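Local coordinates for protein amicyanin (Paracoccus versutus, PDB 1ID2) that probably shuttles single electrons between redox partners as a type 1 blue copper protein, using one copper ion held in a beta-barrel fold, at residues A[52-57]-A[94-99]; A[9-14]-A[69-74]; A[24-29]-A[46-51]. One frame throughout, in Å; residues are numbered along the deposited sequence.

How the contacts relate
All three contacts gather round the copper end of the barrel, their centres 10 to 12 Å apart. Contact 1 is the copper site itself: H54, H96 and M99 lie in it, and C93 completes the set. Contact 3 stands behind H54. N48 OD1 and I26 CG2 touch the H54 ring at CD2, 3.4 and 3.5 Å away, while E50 OE2 takes a hydrogen bond from H54 NE2. Contact 2 lies alongside: G70 N probably bonds V56 O at 2.7 Å, and N55 ND2 probably bonds G70 O at 2.8 Å. Contacts 2 and 3 meet where N48 ND2 reaches M73 O, at 3.2 Å, probably as another hydrogen bond.

Contact 1 (A[52-57]-A[94-99]). With CU (copper (II) ion), chain D.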
# COMPACT_ATOMS: atom_id res chain seq x y z
N MET A 52 -11.30 11.78 -2.79
CA MET A 52 -10.60 11.88 -1.50
C MET A 52 -9.20 11.29 -1.61
O MET A 52 -9.04 10.12 -1.92
CB MET A 52 -11.34 11.11 -0.42
CG MET A 52 -10.75 11.24 0.97
SD MET A 52 -11.13 12.82 1.70
CE MET A 52 -12.72 12.47 2.50
N PRO A 53 -8.18 12.05 -1.23
CA PRO A 53 -6.86 11.44 -1.38
C PRO A 53 -6.59 10.46 -0.25
O PRO A 53 -7.02 10.68 0.89
CB PRO A 53 -5.92 12.65 -1.37
CG PRO A 53 -6.81 13.82 -1.75
CD PRO A 53 -8.09 13.51 -1.04
N HIS A 54 -5.86 9.40 -0.56
CA HIS A 54 -5.56 8.33 0.37
C HIS A 54 -4.12 7.91 0.16
O HIS A 54 -3.59 8.06 -0.94
CB HIS A 54 -6.50 7.16 0.14
CG HIS A 54 -7.95 7.47 0.41
ND1 HIS A 54 -8.40 7.79 1.67
CD2 HIS A 54 -9.01 7.35 -0.42
CE1 HIS A 54 -9.71 7.87 1.57
NE2 HIS A 54 -10.13 7.61 0.34
N ASN A 55 -3.43 7.55 1.23
CA ASN A 55 -2.09 6.98 1.10
C ASN A 55 -1.98 5.66 1.85
O ASN A 55 -3.01 5.07 2.24
CB ASN A 55 -1.01 7.96 1.59
CG ASN A 55 -0.90 8.04 3.10
OD1 ASN A 55 -1.87 7.78 3.79
ND2 ASN A 55 0.24 8.49 3.61
N VAL A 56 -0.77 5.09 1.84
CA VAL A 56 -0.45 3.88 2.61
C VAL A 56 0.68 4.22 3.56
O VAL A 56 1.65 4.85 3.12
CB VAL A 56 -0.02 2.71 1.67
CG1 VAL A 56 0.52 1.53 2.46
CG2 VAL A 56 -1.21 2.24 0.87
N ALA A 57 0.46 4.02 4.86
CA ALA A 57 1.45 4.36 5.89
C ALA A 57 1.63 3.27 6.95
O ALA A 57 0.77 2.40 7.14
CB ALA A 57 1.10 5.69 6.55
N THR A 94 -2.90 7.98 6.44
CA THR A 94 -2.37 8.96 7.38
C THR A 94 -3.41 9.96 7.87
O THR A 94 -3.53 10.19 9.06
CB THR A 94 -1.18 9.71 6.74
OG1 THR A 94 -0.10 8.79 6.54
CG2 THR A 94 -0.70 10.84 7.65
N PRO A 95 -4.18 10.57 6.95
CA PRO A 95 -5.19 11.52 7.44
C PRO A 95 -6.51 10.86 7.91
O PRO A 95 -7.33 11.50 8.56
CB PRO A 95 -5.39 12.43 6.24
CG PRO A 95 -5.18 11.52 5.08
CD PRO A 95 -4.03 10.65 5.49
N HIS A 96 -6.65 9.56 7.64
CA HIS A 96 -7.86 8.80 7.96
C HIS A 96 -7.47 7.50 8.64
O HIS A 96 -7.58 6.41 8.04
CB HIS A 96 -8.62 8.47 6.66
CG HIS A 96 -8.81 9.65 5.75
ND1 HIS A 96 -8.50 9.58 4.41
CD2 HIS A 96 -9.18 10.92 6.05
CE1 HIS A 96 -8.69 10.79 3.93
NE2 HIS A 96 -9.09 11.64 4.88
N PRO A 97 -6.96 7.58 9.89
CA PRO A 97 -6.34 6.43 10.56
C PRO A 97 -7.34 5.31 10.92
O PRO A 97 -6.95 4.25 11.37
CB PRO A 97 -5.73 7.04 11.82
CG PRO A 97 -5.97 8.52 11.71
CD PRO A 97 -7.10 8.71 10.81
N PHE A 98 -8.62 5.57 10.73
CA PHE A 98 -9.62 4.54 10.91
C PHE A 98 -9.59 3.60 9.73
O PHE A 98 -10.25 2.56 9.76
CB PHE A 98 -11.00 5.17 11.04
CG PHE A 98 -11.33 6.14 9.93
CD1 PHE A 98 -11.93 5.70 8.76
CD2 PHE A 98 -11.03 7.49 10.07
CE1 PHE A 98 -12.23 6.58 7.74
CE2 PHE A 98 -11.35 8.39 9.04
CZ PHE A 98 -11.95 7.94 7.89
N MET A 99 -9.01 4.06 8.62
CA MET A 99 -8.72 3.19 7.46
C MET A 99 -7.44 2.38 7.72
O MET A 99 -6.36 2.94 7.87
CB MET A 99 -8.51 4.01 6.18
CG MET A 99 -9.74 4.69 5.61
SD MET A 99 -9.32 5.68 4.15
CE MET A 99 -9.06 4.35 2.94
CU CU D . -7.52 7.83 3.48
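H54 and H96 both carry CG anti to the carbonyl carbon (chi1 -64° and -48°), which swings both rings inward; the ring rotations then turn ND1 of each to one copper ion. H54 ND1 binds it at 2.0 Å and H96 ND1 at 2.2 Å; the two nitrogens are close because they share the metal, not through a hydrogen bond. The imidazoles meet rim to rim with planes 76° apart, neither lying over the other. M99, anti at chi2, carries SD to 2.9 Å from CU; the bend at chi3 then lays CE over one face of the H54 ring, a CH-pi contact of 4.0 Å to the centroid. M52 comes tip to tip with H96, CG 3.6 Å from CE1. Away from the metal, N55 grips T94 twice. Its OD1 offers a lone pair, in the carbonyl plane, to T94 N at 2.9 Å and nearly straight, while ND2 donates in the amide plane to T94 OG1 at 3.0 Å. This pair of bonds fixes the amide rotation and ties the ligand loop that follows T94 to the H54 loop. G70 O also accepts from N55 ND2, and E50 OE2 from H54 NE2. Residues 52-57 connect strand 43-48 to strand 57-58, and residues 94-99 connect strand 87-92 to strand 100-105, with I26 of strand 22-27 packed against both H54 and M99.

Contact 2 (A[9-14]-A[69-74]); sequences EKPVAA and RGEMMT
E9 and E71 send extended side chains obliquely across each other, their carboxylate planes turned 55° apart. The two OE2 atoms stand 3.2 Å from one another, and E9 O is equally close to E71 OE2 at 3.2 Å. All three are acceptors when the carboxylates are charged, so the proximity would be repulsive and might raise the proton affinity of one glutamate. A water bridges the backbones beside it: it donates to E9 O at 2.7 Å and accepts from E71 N at 3.2 Å, joining the two segments where no direct hydrogen bond does. P11 crosses E71 at about a right angle. Its ring points at the 69-74 loop, with CD 3.6 Å from E71 OE1 and CG 3.3 Å from M72 O. CB of the same ring touches M73 CG at 4.2 Å, the apolar part of the contact. M72 starts its side chain away from P11 and packs on P53 and N55 instead, on the copper side of the loop. Q77 of strand 77-83 also meets the proline. The arrangement fastens the irregular break late in edge strand 4-13 to the loop leading into strand 77-83, its neighbour in the mixed sheet of this cupredoxin barrel.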
# COMPACT_ATOMS: atom_id res chain seq x y z
N GLU A 9 8.62 6.63 -5.36
CA GLU A 9 8.17 7.60 -4.38
C GLU A 9 6.82 8.16 -4.83
O GLU A 9 5.88 8.23 -4.03
CB GLU A 9 9.19 8.73 -4.26
CG GLU A 9 9.09 9.53 -2.96
CD GLU A 9 9.95 10.78 -2.98
OE1 GLU A 9 10.91 10.85 -2.19
OE2 GLU A 9 9.66 11.70 -3.77
N LYS A 10 6.71 8.45 -6.12
CA LYS A 10 5.53 9.10 -6.71
C LYS A 10 4.43 8.06 -6.99
O LYS A 10 4.72 6.94 -7.43
CB LYS A 10 5.96 9.79 -8.01
CG LYS A 10 4.90 10.60 -8.73
CD LYS A 10 5.48 11.22 -9.98
CE LYS A 10 4.41 11.67 -10.96
NZ LYS A 10 5.02 12.07 -12.26
N PRO A 11 3.14 8.43 -6.77
CA PRO A 11 2.02 7.69 -7.38
C PRO A 11 2.10 7.61 -8.91
O PRO A 11 2.51 8.57 -9.57
CB PRO A 11 0.77 8.47 -6.92
CG PRO A 11 1.21 9.16 -5.67
CD PRO A 11 2.66 9.54 -5.93
N VAL A 12 1.79 6.43 -9.46
CA VAL A 12 1.68 6.25 -10.90
C VAL A 12 0.21 6.23 -11.32
O VAL A 12 -0.69 6.29 -10.49
CB VAL A 12 2.36 4.94 -11.40
CG1 VAL A 12 3.81 4.93 -10.98
CG2 VAL A 12 1.64 3.72 -10.91
N ALA A 13 -0.02 6.35 -12.62
CA ALA A 13 -1.38 6.35 -13.12
C ALA A 13 -1.85 4.92 -13.05
O ALA A 13 -1.04 4.00 -13.23
CB ALA A 13 -1.40 6.86 -14.55
N ALA A 14 -3.14 4.71 -12.80
CA ALA A 14 -3.68 3.36 -12.69
C ALA A 14 -3.51 2.62 -14.02
O ALA A 14 -3.25 1.41 -14.04
CB ALA A 14 -5.17 3.38 -12.27
N ARG A 69 5.50 6.83 5.44
CA ARG A 69 4.29 7.45 4.96
C ARG A 69 4.36 7.54 3.45
O ARG A 69 5.20 8.25 2.92
CB ARG A 69 4.16 8.85 5.54
CG ARG A 69 2.75 9.38 5.53
CD ARG A 69 2.71 10.84 5.09
NE ARG A 69 2.53 10.95 3.65
CZ ARG A 69 1.59 11.69 3.05
NH1 ARG A 69 0.70 12.38 3.76
NH2 ARG A 69 1.59 11.79 1.73
N GLY A 70 3.48 6.83 2.76
CA GLY A 70 3.48 6.88 1.30
C GLY A 70 2.92 8.21 0.86
O GLY A 70 2.22 8.87 1.62
N GLU A 71 3.19 8.61 -0.38
CA GLU A 71 2.60 9.83 -0.93
C GLU A 71 1.12 9.63 -1.21
O GLU A 71 0.66 8.49 -1.42
CB GLU A 71 3.33 10.20 -2.22
CG GLU A 71 4.64 10.94 -2.00
CD GLU A 71 5.24 11.49 -3.29
OE1 GLU A 71 4.50 12.10 -4.11
OE2 GLU A 71 6.46 11.34 -3.48
N MET A 72 0.35 10.72 -1.14
CA MET A 72 -1.11 10.70 -1.40
C MET A 72 -1.48 10.42 -2.87
O MET A 72 -0.84 10.95 -3.77
CB MET A 72 -1.73 12.05 -1.00
CG MET A 72 -1.44 12.48 0.44
SD MET A 72 -2.09 11.36 1.69
CE MET A 72 -3.74 11.44 1.23
N MET A 73 -2.42 9.49 -3.08
CA MET A 73 -2.99 9.21 -4.39
C MET A 73 -4.27 10.02 -4.47
O MET A 73 -4.99 10.18 -3.48
CB MET A 73 -3.38 7.74 -4.57
CG MET A 73 -2.24 6.74 -4.52
SD MET A 73 -2.77 5.02 -4.17
CE MET A 73 -2.41 4.89 -2.41
N THR A 74 -4.46 10.63 -5.62
CA THR A 74 -5.75 11.17 -5.97
C THR A 74 -6.38 10.13 -6.87
O THR A 74 -5.88 8.98 -6.97
CB THR A 74 -5.60 12.51 -6.71
OG1 THR A 74 -4.87 12.32 -7.92
CG2 THR A 74 -4.84 13.49 -5.83
O HOH W 1 6.09 7.61 -1.36

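Contact 3 (A[24-29]-A[46-51])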
# COMPACT_ATOMS: atom_id res chain seq x y z
N VAL A 24 -5.02 -3.64 -4.43
CA VAL A 24 -5.96 -3.34 -3.38
C VAL A 24 -6.62 -2.04 -3.77
O VAL A 24 -5.95 -1.02 -3.95
CB VAL A 24 -5.28 -3.21 -2.00
CG1 VAL A 24 -6.29 -2.69 -0.96
CG2 VAL A 24 -4.73 -4.57 -1.55
N GLY A 25 -7.93 -2.12 -4.02
CA GLY A 25 -8.69 -0.93 -4.38
C GLY A 25 -9.11 -0.13 -3.17
O GLY A 25 -9.21 -0.65 -2.05
N ILE A 26 -9.29 1.17 -3.39
CA ILE A 26 -9.73 2.06 -2.34
C ILE A 26 -11.01 2.78 -2.76
O ILE A 26 -10.98 3.60 -3.69
CB ILE A 26 -8.63 3.10 -1.98
CG1 ILE A 26 -7.27 2.40 -1.79
CG2 ILE A 26 -9.02 3.82 -0.70
CD1 ILE A 26 -6.07 3.34 -1.80
N GLU A 27 -12.11 2.51 -2.07
CA GLU A 27 -13.39 3.15 -2.37
C GLU A 27 -14.12 3.37 -1.08
O GLU A 27 -14.09 2.53 -0.19
CB GLU A 27 -14.28 2.28 -3.25
CG GLU A 27 -14.32 2.63 -4.71
CD GLU A 27 -14.91 4.00 -4.99
OE1 GLU A 27 -16.15 4.14 -5.01
OE2 GLU A 27 -14.14 4.89 -5.33
N LYS A 28 -14.84 4.49 -1.03
CA LYS A 28 -15.71 4.86 0.07
C LYS A 28 -15.06 4.72 1.45
O LYS A 28 -15.64 4.19 2.39
CB LYS A 28 -17.04 4.11 -0.06
CG LYS A 28 -17.57 4.06 -1.55
CD LYS A 28 -18.37 5.31 -2.07
CE LYS A 28 -17.62 6.66 -1.94
NZ LYS A 28 -16.73 7.10 -3.09
N MET A 29 -13.91 5.38 1.55
CA MET A 29 -13.12 5.46 2.77
C MET A 29 -12.74 4.09 3.32
O MET A 29 -12.50 3.96 4.51
CB MET A 29 -13.87 6.26 3.84
CG MET A 29 -14.36 7.61 3.36
SD MET A 29 -13.10 8.77 2.91
CE MET A 29 -12.64 9.49 4.49
N TRP A 46 -1.90 -0.39 -4.67
CA TRP A 46 -3.13 0.20 -4.17
C TRP A 46 -3.57 1.15 -5.25
O TRP A 46 -2.73 1.75 -5.90
CB TRP A 46 -2.88 0.98 -2.89
CG TRP A 46 -2.70 0.12 -1.69
CD1 TRP A 46 -3.67 -0.28 -0.82
CD2 TRP A 46 -1.48 -0.52 -1.27
NE1 TRP A 46 -3.13 -1.13 0.11
CE2 TRP A 46 -1.80 -1.29 -0.14
CE3 TRP A 46 -0.16 -0.48 -1.73
CZ2 TRP A 46 -0.82 -2.04 0.53
CZ3 TRP A 46 0.80 -1.22 -1.06
CH2 TRP A 46 0.46 -1.99 0.06
N VAL A 47 -4.87 1.19 -5.53
CA VAL A 47 -5.43 2.11 -6.52
C VAL A 47 -6.61 2.85 -5.91
O VAL A 47 -7.57 2.25 -5.42
CB VAL A 47 -5.92 1.36 -7.80
CG1 VAL A 47 -6.52 2.35 -8.79
CG2 VAL A 47 -4.77 0.60 -8.46
N ASN A 48 -6.51 4.17 -5.87
CA ASN A 48 -7.55 5.00 -5.31
C ASN A 48 -8.64 5.26 -6.35
O ASN A 48 -8.36 5.80 -7.43
CB ASN A 48 -6.95 6.33 -4.83
CG ASN A 48 -7.98 7.19 -4.10
OD1 ASN A 48 -9.04 6.71 -3.75
ND2 ASN A 48 -7.66 8.46 -3.86
N GLY A 49 -9.86 4.87 -6.03
CA GLY A 49 -10.95 5.06 -6.95
C GLY A 49 -11.68 6.37 -6.78
O GLY A 49 -12.52 6.70 -7.61
N GLU A 50 -11.41 7.12 -5.72
CA GLU A 50 -12.24 8.29 -5.42
C GLU A 50 -11.44 9.57 -5.35
O GLU A 50 -10.21 9.55 -5.26
CB GLU A 50 -13.03 8.07 -4.12
CG GLU A 50 -12.23 7.55 -2.92
CD GLU A 50 -13.11 7.21 -1.72
OE1 GLU A 50 -14.31 6.92 -1.91
OE2 GLU A 50 -12.60 7.19 -0.58
N VAL A 51 -12.14 10.70 -5.28
CA VAL A 51 -11.49 12.01 -5.22
C VAL A 51 -10.85 12.39 -3.88
O VAL A 51 -10.02 13.30 -3.82
CB VAL A 51 -12.45 13.16 -5.64
CG1 VAL A 51 -12.69 13.09 -7.12
CG2 VAL A 51 -13.76 13.03 -4.93
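E50 OE1 is gripped by two donors: K28 N at 2.6 Å, from above the carboxylate plane, and K28 NZ at 2.7 Å, nearly along the C-O axis. The lysine chain curls at three successive torsions to bring NZ back. E50 CG occupies the crowded position between N and the carbonyl carbon (chi1 48°), from which the chain runs straight into the 28-29 turn. There OE2 uses its syn lone pair for M29 N, at 3.1 Å and close to straight. Strands 24-27 and 46-48 lead here, pairing in parallel. V24 O accepts from V47 N, I26 N donates to V47 O, and G49 N closes the series on I26 O. V24 and W46 lie side by side on the face that also carries I26 and N48, V24 CB 3.5 Å from W46 CD1. N48 OD1 accepts from E50 N in an Asx turn after the strand, while its ND2 donates to M52 O. E27 OE1 adds a longer salt bridge to K28 NZ, 3.6 Å away. The buried E50 carboxylate is probably ionised, its charge partly offset by K28, which E27 shares, and well placed through OE2 to orient the imidazole of copper ligand H54.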